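Local coordinates for protein Atg5 (Kluyveromyces marxianus, PDB 3VQI) that takes part in autophagic vesicle formation and cytoplasm-to-vacuole transport, and is required for selective autophagic degradation of the nucleus, at residues E170-S175 against S182-V187. Numbering follows the deposited sequence.
Sequences ENFWVS and SDFMAV
Phe-172 and Phe-184 meet between segments 170-175 and 182-187, whose N-to-C directions lie 139° apart, so that the chain turns back at a slant; the segment axes approach to 8.3 Å. The two rings are nearly parallel, planes at 21°, but slid so far that they barely overlap; the touching is done by CE1 of Phe-172 and CE2 of Phe-184, 3.4 Å apart. Flat, apolar rings suit this buried side. With CG anti to the backbone N (chi1 -168°), Phe-172 leans across to the second helix, and Val-187 lays its CG1 over one face of the ring in a CH-pi contact, 4.1 Å from the centroid. A branched aliphatic suits this spot because it offers a methyl to that face while its CB packs against CD1 of Phe-172. Replacing Phe-172 by alanine is likely to open a gap here, taking the ring away from the Val-187 methyl and leaving Phe-184 without one of its aromatic neighbours.

Ser-175 is small enough to let the backbones come close, its CA lying 5.3 Å from that of Phe-184. Its OG donates to the carbonyl O of Phe-172 at 2.6 Å, which satisfies a buried hydroxyl within its own helix, and also sits at the edge of the Phe-184 ring. At the partly exposed border, Asn-171 ND2 gives Asp-183 OD2 a weak bond of 3.5 Å, amide and carboxylate planes nearly perpendicular; both groups can meet solvent as well as each other.

Helices 166-178 and 181-189, joined by a short turn, belong to the alpha-helical bundle region. Helix 135-155 contributes Trp-143 and Trp-147 against Phe-172, while Trp-12 of helix 6-12 meets Phe-184.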
loop_
_atom_site.group_PDB
_atom_site.type_symbol
_atom_site.label_atom_id
_atom_site.label_comp_id
_atom_site.label_asym_id
_atom_site.label_seq_id
_atom_site.Cartn_x
_atom_site.Cartn_y
_atom_site.Cartn_z
ATOM N N GLU A 170 -5.368 -19.019 0.072
ATOM C CA GLU A 170 -5.454 -18.725 -1.373
ATOM C C GLU A 170 -6.702 -17.913 -1.584
ATOM O O GLU A 170 -6.747 -17.047 -2.423
ATOM C CB GLU A 170 -5.568 -20.033 -2.177
ATOM C CG GLU A 170 -5.337 -19.937 -3.709
ATOM C CD GLU A 170 -3.999 -19.295 -4.053
ATOM O OE1 GLU A 170 -3.065 -19.412 -3.223
ATOM O OE2 GLU A 170 -3.861 -18.674 -5.140
ATOM N N ASN A 171 -7.730 -18.249 -0.823
ATOM C CA ASN A 171 -9.008 -17.560 -0.877
ATOM C C ASN A 171 -8.780 -16.166 -0.274
ATOM O O ASN A 171 -9.438 -15.195 -0.653
ATOM C CB ASN A 171 -10.064 -18.324 -0.049
ATOM C CG ASN A 171 -11.459 -17.881 -0.357
ATOM O OD1 ASN A 171 -12.408 -18.254 0.321
ATOM N ND2 ASN A 171 -11.595 -17.080 -1.408
ATOM N N PHE A 172 -7.855 -16.083 0.682
ATOM C CA PHE A 172 -7.519 -14.815 1.351
ATOM C C PHE A 172 -6.912 -13.888 0.300
ATOM O O PHE A 172 -7.291 -12.727 0.177
ATOM C CB PHE A 172 -6.516 -15.083 2.487
ATOM C CG PHE A 172 -6.304 -13.922 3.418
ATOM C CD1 PHE A 172 -7.344 -13.056 3.729
ATOM C CD2 PHE A 172 -5.071 -13.736 4.037
ATOM C CE1 PHE A 172 -7.165 -12.019 4.638
ATOM C CE2 PHE A 172 -4.880 -12.696 4.953
ATOM C CZ PHE A 172 -5.932 -11.840 5.254
ATOM N N TRP A 173 -5.975 -14.432 -0.469
ATOM C CA TRP A 173 -5.320 -13.689 -1.535
ATOM C C TRP A 173 -6.374 -13.236 -2.538
ATOM O O TRP A 173 -6.552 -12.036 -2.777
ATOM C CB TRP A 173 -4.287 -14.578 -2.229
ATOM C CG TRP A 173 -3.670 -13.985 -3.476
ATOM C CD1 TRP A 173 -3.644 -14.547 -4.723
ATOM C CD2 TRP A 173 -2.948 -12.748 -3.581
ATOM N NE1 TRP A 173 -2.949 -13.741 -5.597
ATOM C CE2 TRP A 173 -2.510 -12.630 -4.923
ATOM C CE3 TRP A 173 -2.626 -11.728 -2.672
ATOM C CZ2 TRP A 173 -1.768 -11.539 -5.379
ATOM C CZ3 TRP A 173 -1.884 -10.637 -3.125
ATOM C CH2 TRP A 173 -1.464 -10.555 -4.471
ATOM N N VAL A 174 -7.086 -14.206 -3.104
ATOM C CA VAL A 174 -8.120 -13.937 -4.090
ATOM C C VAL A 174 -9.092 -12.826 -3.686
ATOM O O VAL A 174 -9.524 -12.047 -4.536
ATOM C CB VAL A 174 -8.912 -15.228 -4.420
ATOM C CG1 VAL A 174 -10.169 -14.897 -5.202
ATOM C CG2 VAL A 174 -8.042 -16.165 -5.245
ATOM N N SER A 175 -9.423 -12.739 -2.399
ATOM C CA SER A 175 -10.354 -11.714 -1.929
ATOM C C SER A 175 -9.871 -10.313 -2.299
ATOM O O SER A 175 -10.671 -9.425 -2.620
ATOM C CB SER A 175 -10.511 -11.792 -0.416
ATOM O OG SER A 175 -9.374 -11.241 0.230
ATOM N N SER A 182 -16.266 -9.856 2.447
ATOM C CA SER A 182 -16.666 -10.826 3.463
ATOM C C SER A 182 -15.671 -11.974 3.443
ATOM O O SER A 182 -15.337 -12.551 4.484
ATOM C CB SER A 182 -18.079 -11.340 3.173
ATOM O OG SER A 182 -18.984 -10.249 3.110
ATOM N N ASP A 183 -15.197 -12.297 2.245
ATOM C CA ASP A 183 -14.219 -13.361 2.095
ATOM C C ASP A 183 -12.924 -12.948 2.783
ATOM O O ASP A 183 -12.254 -13.764 3.415
ATOM C CB ASP A 183 -13.954 -13.631 0.616
ATOM C CG ASP A 183 -14.931 -14.630 0.017
ATOM O OD1 ASP A 183 -16.065 -14.759 0.542
ATOM O OD2 ASP A 183 -14.563 -15.277 -0.991
ATOM N N PHE A 184 -12.578 -11.668 2.660
ATOM C CA PHE A 184 -11.366 -11.141 3.263
ATOM C C PHE A 184 -11.488 -11.132 4.787
ATOM O O PHE A 184 -10.667 -11.733 5.482
ATOM C CB PHE A 184 -11.083 -9.725 2.727
ATOM C CG PHE A 184 -9.881 -9.070 3.349
ATOM C CD1 PHE A 184 -10.032 -8.173 4.404
ATOM C CD2 PHE A 184 -8.597 -9.393 2.917
ATOM C CE1 PHE A 184 -8.926 -7.610 5.027
ATOM C CE2 PHE A 184 -7.481 -8.839 3.527
ATOM C CZ PHE A 184 -7.644 -7.944 4.587
ATOM N N MET A 185 -12.517 -10.462 5.302
ATOM C CA MET A 185 -12.737 -10.392 6.751
ATOM C C MET A 185 -12.811 -11.791 7.362
ATOM O O MET A 185 -12.383 -12.011 8.491
ATOM C CB MET A 185 -14.041 -9.642 7.069
ATOM C CG MET A 185 -14.065 -8.187 6.632
ATOM S SD MET A 185 -12.819 -7.169 7.466
ATOM C CE MET A 185 -13.715 -6.709 8.987
ATOM N N ALA A 186 -13.352 -12.731 6.597
ATOM C CA ALA A 186 -13.505 -14.106 7.051
ATOM C C ALA A 186 -12.198 -14.682 7.546
ATOM O O ALA A 186 -12.101 -15.099 8.700
ATOM C CB ALA A 186 -14.058 -14.971 5.927
ATOM N N VAL A 187 -11.195 -14.705 6.672
ATOM C CA VAL A 187 -9.888 -15.245 7.029
ATOM C C VAL A 187 -9.121 -14.315 7.976
ATOM O O VAL A 187 -8.337 -14.774 8.808
ATOM C CB VAL A 187 -9.048 -15.519 5.769
ATOM C CG1 VAL A 187 -7.751 -16.204 6.144
ATOM C CG2 VAL A 187 -9.842 -16.385 4.806
#